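Local coordinates for uncharacterized protein TCIL3000_10_9440 (Trypanosoma congolense, PDB 5KMX) that is of unknown function but is an insect-stage surface antigen whose bilobed ectodomain, the part in this chain, may serve as a sensor, at residues P63-V75 with Q83-R95. Sequence-based numbering, arbitrary orientation.
Sequences PLNKDVTDGRLTV and QPFTRRTPLRVKR. With SO4 (sulfate ion), chain G.
L91 enters the fold of 63-75 beside the carbonyl of G71, and the pair forms the last rung of an antiparallel beta hairpin, at the end away from its connecting loop. The hairpin illustrates how a backbone ladder can divide buried side chains from more exposed ones. The L91 N-H points almost straight at G71 O, at 2.8 Å and 173°. Farther along, L73 exchanges two backbone bonds with T89, and V75 two with R87.

The tight part gathers round the L91 side chain. With CG beside its own backbone N (chi1 -68°), its two methyls divide the work: CD1 packs on V68 CG1 at 3.6 Å, while CD2 reaches L73 CB at 3.9 Å and lies beside L64 CD2. Q194 helps bury L91. The type I' turn T69–R72 brings G71 into place, with backbone angles that leave no room for a CB next to the preceding carbonyl.

The face bearing R72, T74, R88 and P90 is looser and more exposed. R72 and R88 run alongside each other, but with guanidinium planes 87° apart, R88 NH2 lies at the edge of R72 and R72 NH1 over a face of R88, 3.7 Å from NH2. A second sulfate, not that held by R95, is modelled between R72 NH1 and R88 NH2, but so close to R72 that its geometry is doubtful. R72 NH2 bonds to D70 O and, weakly, to OD2 in a salt bridge.

Apolar packing and a backbone ladder thus fix the hairpin, while two arginines so close would probably attract an anion, consistent with that sulfate, probably from the crystallisation liquor.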
loop_
_atom_site.group_PDB
_atom_site.type_symbol
_atom_site.label_atom_id
_atom_site.label_comp_id
_atom_site.label_asym_id
_atom_site.label_seq_id
_atom_site.Cartn_x
_atom_site.Cartn_y
_atom_site.Cartn_z
ATOM N N PRO A 63 14.091 -10.736 2.956
ATOM C CA PRO A 63 13.944 -12.002 2.234
ATOM C C PRO A 63 12.941 -12.920 2.918
ATOM O O PRO A 63 12.813 -12.872 4.140
ATOM C CB PRO A 63 15.352 -12.597 2.281
ATOM C CG PRO A 63 15.920 -12.075 3.554
ATOM C CD PRO A 63 15.357 -10.685 3.714
ATOM N N LEU A 64 12.236 -13.738 2.145
ATOM C CA LEU A 64 11.335 -14.720 2.727
ATOM C C LEU A 64 12.160 -15.848 3.330
ATOM O O LEU A 64 12.807 -16.609 2.609
ATOM C CB LEU A 64 10.357 -15.260 1.680
ATOM C CG LEU A 64 9.423 -14.238 1.022
ATOM C CD1 LEU A 64 8.490 -14.936 0.045
ATOM C CD2 LEU A 64 8.625 -13.458 2.059
ATOM N N ASN A 65 12.152 -15.933 4.655
ATOM C CA ASN A 65 12.907 -16.955 5.365
ATOM C C ASN A 65 12.114 -17.451 6.577
ATOM O O ASN A 65 10.964 -17.872 6.430
ATOM C CB ASN A 65 14.285 -16.407 5.762
ATOM C CG ASN A 65 14.205 -15.096 6.522
ATOM O OD1 ASN A 65 13.253 -14.847 7.263
ATOM N ND2 ASN A 65 15.213 -14.249 6.344
ATOM N N LYS A 66 12.707 -17.401 7.766
ATOM C CA LYS A 66 12.030 -17.867 8.970
ATOM C C LYS A 66 11.012 -16.843 9.465
ATOM O O LYS A 66 10.276 -17.100 10.416
ATOM C CB LYS A 66 13.050 -18.172 10.065
ATOM C CG LYS A 66 14.016 -19.287 9.701
ATOM C CD LYS A 66 15.155 -19.388 10.701
ATOM C CE LYS A 66 16.239 -20.339 10.216
ATOM N NZ LYS A 66 15.740 -21.729 10.034
ATOM N N ASP A 67 10.969 -15.682 8.814
ATOM C CA ASP A 67 9.972 -14.664 9.141
ATOM C C ASP A 67 8.601 -15.033 8.575
ATOM O O ASP A 67 7.608 -14.358 8.851
ATOM C CB ASP A 67 10.403 -13.285 8.622
ATOM C CG ASP A 67 10.734 -13.288 7.140
ATOM O OD1 ASP A 67 10.515 -14.321 6.478
ATOM O OD2 ASP A 67 11.211 -12.249 6.636
ATOM N N VAL A 68 8.554 -16.108 7.790
ATOM C CA VAL A 68 7.300 -16.612 7.242
ATOM C C VAL A 68 6.843 -17.847 8.014
ATOM O O VAL A 68 7.618 -18.781 8.227
ATOM C CB VAL A 68 7.434 -16.969 5.751
ATOM C CG1 VAL A 68 6.133 -17.561 5.224
ATOM C CG2 VAL A 68 7.819 -15.740 4.945
ATOM N N THR A 69 5.579 -17.845 8.424
ATOM C CA THR A 69 4.994 -18.984 9.118
ATOM C C THR A 69 3.523 -19.135 8.749
ATOM O O THR A 69 2.702 -18.275 9.071
ATOM C CB THR A 69 5.111 -18.848 10.649
ATOM O OG1 THR A 69 6.491 -18.767 11.025
ATOM C CG2 THR A 69 4.468 -20.039 11.343
ATOM N N ASP A 70 3.202 -20.235 8.075
ATOM C CA ASP A 70 1.823 -20.553 7.717
ATOM C C ASP A 70 1.196 -19.440 6.874
ATOM O O ASP A 70 0.023 -19.103 7.039
ATOM C CB ASP A 70 0.997 -20.804 8.986
ATOM C CG ASP A 70 -0.356 -21.432 8.694
ATOM O OD1 ASP A 70 -0.560 -21.923 7.563
ATOM O OD2 ASP A 70 -1.214 -21.439 9.602
ATOM N N GLY A 71 1.993 -18.867 5.977
ATOM C CA GLY A 71 1.495 -17.901 5.013
ATOM C C GLY A 71 1.484 -16.458 5.485
ATOM O O GLY A 71 1.003 -15.581 4.765
ATOM N N ARG A 72 2.004 -16.208 6.684
ATOM C CA ARG A 72 2.068 -14.851 7.226
ATOM C C ARG A 72 3.499 -14.383 7.469
ATOM O O ARG A 72 4.337 -15.133 7.970
ATOM C CB ARG A 72 1.276 -14.755 8.529
ATOM C CG ARG A 72 -0.219 -14.577 8.323
ATOM C CD ARG A 72 -0.962 -15.893 8.400
ATOM N NE ARG A 72 -1.410 -16.162 9.762
ATOM C CZ ARG A 72 -1.529 -17.374 10.297
ATOM N NH1 ARG A 72 -1.946 -17.500 11.547
ATOM N NH2 ARG A 72 -1.228 -18.459 9.595
ATOM N N LEU A 73 3.756 -13.128 7.114
ATOM C CA LEU A 73 5.061 -12.509 7.295
ATOM C C LEU A 73 5.087 -11.672 8.568
ATOM O O LEU A 73 4.366 -10.681 8.678
ATOM C CB LEU A 73 5.405 -11.636 6.084
ATOM C CG LEU A 73 6.679 -10.789 6.166
ATOM C CD1 LEU A 73 7.919 -11.657 6.021
ATOM C CD2 LEU A 73 6.652 -9.695 5.114
ATOM N N THR A 74 5.918 -12.072 9.526
ATOM C CA THR A 74 6.103 -11.298 10.747
ATOM C C THR A 74 7.317 -10.384 10.608
ATOM O O THR A 74 8.415 -10.843 10.288
ATOM C CB THR A 74 6.293 -12.201 11.979
ATOM O OG1 THR A 74 5.211 -13.135 12.065
ATOM C CG2 THR A 74 6.337 -11.364 13.251
ATOM N N VAL A 75 7.106 -9.094 10.851
ATOM C CA VAL A 75 8.180 -8.109 10.800
ATOM C C VAL A 75 8.321 -7.412 12.147
ATOM O O VAL A 75 7.342 -6.911 12.700
ATOM C CB VAL A 75 7.935 -7.050 9.708
ATOM C CG1 VAL A 75 9.042 -6.000 9.723
ATOM C CG2 VAL A 75 7.838 -7.709 8.337
ATOM N N GLN A 83 9.011 3.786 19.023
ATOM C CA GLN A 83 8.730 2.715 19.967
ATOM C C GLN A 83 8.516 1.425 19.183
ATOM O O GLN A 83 7.609 1.351 18.352
ATOM C CB GLN A 83 7.508 3.047 20.823
ATOM C CG GLN A 83 7.724 4.224 21.770
ATOM C CD GLN A 83 6.487 4.587 22.579
ATOM O OE1 GLN A 83 6.461 5.619 23.250
ATOM N NE2 GLN A 83 5.459 3.741 22.523
ATOM N N PRO A 84 9.348 0.402 19.443
ATOM C CA PRO A 84 9.324 -0.783 18.580
ATOM C C PRO A 84 7.998 -1.529 18.622
ATOM O O PRO A 84 7.265 -1.438 19.604
ATOM C CB PRO A 84 10.460 -1.647 19.143
ATOM C CG PRO A 84 10.554 -1.251 20.572
ATOM C CD PRO A 84 10.268 0.226 20.582
ATOM N N PHE A 85 7.701 -2.249 17.547
ATOM C CA PHE A 85 6.468 -3.014 17.449
ATOM C C PHE A 85 6.632 -4.138 16.439
ATOM O O PHE A 85 7.613 -4.177 15.698
ATOM C CB PHE A 85 5.297 -2.106 17.057
ATOM C CG PHE A 85 5.433 -1.483 15.695
ATOM C CD1 PHE A 85 6.194 -0.340 15.511
ATOM C CD2 PHE A 85 4.785 -2.034 14.600
ATOM C CE1 PHE A 85 6.313 0.238 14.259
ATOM C CE2 PHE A 85 4.902 -1.461 13.345
ATOM C CZ PHE A 85 5.667 -0.324 13.175
ATOM N N THR A 86 5.671 -5.056 16.431
ATOM C CA THR A 86 5.665 -6.167 15.489
ATOM C C THR A 86 4.441 -6.061 14.593
ATOM O O THR A 86 3.381 -5.623 15.036
ATOM C CB THR A 86 5.654 -7.530 16.209
ATOM O OG1 THR A 86 6.701 -7.569 17.185
ATOM C CG2 THR A 86 5.844 -8.669 15.214
ATOM N N ARG A 87 4.598 -6.455 13.333
ATOM C CA ARG A 87 3.486 -6.484 12.389
ATOM C C ARG A 87 3.439 -7.822 11.671
ATOM O O ARG A 87 4.456 -8.315 11.185
ATOM C CB ARG A 87 3.599 -5.348 11.371
ATOM C CG ARG A 87 2.566 -5.412 10.243
ATOM C CD ARG A 87 1.144 -5.256 10.765
ATOM N NE ARG A 87 0.923 -3.913 11.294
ATOM C CZ ARG A 87 0.563 -2.865 10.560
ATOM N NH1 ARG A 87 0.368 -2.993 9.253
ATOM N NH2 ARG A 87 0.394 -1.683 11.134
ATOM N N ARG A 88 2.245 -8.399 11.607
ATOM C CA ARG A 88 2.019 -9.629 10.866
ATOM C C ARG A 88 1.126 -9.330 9.668
ATOM O O ARG A 88 0.107 -8.652 9.804
ATOM C CB ARG A 88 1.382 -10.688 11.762
ATOM C CG ARG A 88 1.678 -12.110 11.337
ATOM C CD ARG A 88 1.274 -13.095 12.412
ATOM N NE ARG A 88 -0.150 -13.412 12.367
ATOM C CZ ARG A 88 -0.829 -13.961 13.369
ATOM N NH1 ARG A 88 -0.223 -14.241 14.517
ATOM N NH2 ARG A 88 -2.123 -14.220 13.231
ATOM N N THR A 89 1.520 -9.829 8.501
ATOM C CA THR A 89 0.785 -9.587 7.268
ATOM C C THR A 89 0.644 -10.877 6.471
ATOM O O THR A 89 1.612 -11.624 6.328
ATOM C CB THR A 89 1.484 -8.530 6.392
ATOM O OG1 THR A 89 1.740 -7.352 7.165
ATOM C CG2 THR A 89 0.620 -8.171 5.192
ATOM N N PRO A 90 -0.562 -11.150 5.946
ATOM C CA PRO A 90 -0.688 -12.331 5.086
ATOM C C PRO A 90 0.055 -12.154 3.767
ATOM O O PRO A 90 -0.002 -11.080 3.168
ATOM C CB PRO A 90 -2.199 -12.445 4.858
ATOM C CG PRO A 90 -2.729 -11.077 5.091
ATOM C CD PRO A 90 -1.857 -10.478 6.151
ATOM N N LEU A 91 0.749 -13.198 3.326
ATOM C CA LEU A 91 1.478 -13.150 2.065
ATOM C C LEU A 91 0.516 -13.111 0.887
ATOM O O LEU A 91 0.844 -12.575 -0.169
ATOM C CB LEU A 91 2.409 -14.355 1.931
ATOM C CG LEU A 91 3.599 -14.412 2.890
ATOM C CD1 LEU A 91 4.290 -15.759 2.778
ATOM C CD2 LEU A 91 4.581 -13.284 2.609
ATOM N N ARG A 92 -0.671 -13.679 1.082
ATOM C CA ARG A 92 -1.663 -13.798 0.022
ATOM C C ARG A 92 -3.004 -13.198 0.435
ATOM O O ARG A 92 -3.492 -13.445 1.537
ATOM C CB ARG A 92 -1.856 -15.268 -0.357
ATOM C CG ARG A 92 -2.642 -15.491 -1.638
ATOM C CD ARG A 92 -3.200 -16.903 -1.692
ATOM N NE ARG A 92 -4.254 -17.089 -0.699
ATOM C CZ ARG A 92 -4.769 -18.263 -0.353
ATOM N NH1 ARG A 92 -4.328 -19.384 -0.910
ATOM N NH2 ARG A 92 -5.727 -18.317 0.564
ATOM N N VAL A 93 -3.587 -12.406 -0.459
ATOM C CA VAL A 93 -4.936 -11.886 -0.272
ATOM C C VAL A 93 -5.690 -11.950 -1.598
ATOM O O VAL A 93 -5.110 -12.281 -2.634
ATOM C CB VAL A 93 -4.929 -10.433 0.254
ATOM C CG1 VAL A 93 -4.193 -10.353 1.583
ATOM C CG2 VAL A 93 -4.306 -9.489 -0.767
ATOM N N LYS A 94 -6.980 -11.629 -1.558
ATOM C CA LYS A 94 -7.825 -11.684 -2.745
ATOM C C LYS A 94 -8.060 -10.294 -3.330
ATOM O O LYS A 94 -8.183 -9.312 -2.597
ATOM C CB LYS A 94 -9.165 -12.344 -2.409
ATOM C CG LYS A 94 -9.073 -13.845 -2.169
ATOM C CD LYS A 94 -9.067 -14.618 -3.480
ATOM C CE LYS A 94 -8.955 -16.115 -3.246
ATOM N NZ LYS A 94 -9.130 -16.890 -4.508
ATOM N N ARG A 95 -8.119 -10.231 -4.658
ATOM C CA ARG A 95 -8.368 -8.987 -5.380
ATOM C C ARG A 95 -9.642 -9.136 -6.207
ATOM O O ARG A 95 -9.692 -9.940 -7.137
ATOM C CB ARG A 95 -7.175 -8.644 -6.278
ATOM C CG ARG A 95 -7.324 -7.376 -7.109
ATOM C CD ARG A 95 -6.613 -7.526 -8.448
ATOM N NE ARG A 95 -6.510 -6.265 -9.178
ATOM C CZ ARG A 95 -6.186 -6.166 -10.464
ATOM N NH1 ARG A 95 -5.943 -7.257 -11.181
ATOM N NH2 ARG A 95 -6.113 -4.976 -11.041
HETATM S S SO4 G . -6.601 -1.243 -9.839
HETATM O O1 SO4 G . -5.795 -0.048 -9.603
HETATM O O2 SO4 G . -7.142 -1.208 -11.194
HETATM O O3 SO4 G . -7.700 -1.283 -8.876
HETATM O O4 SO4 G . -5.767 -2.431 -9.678
#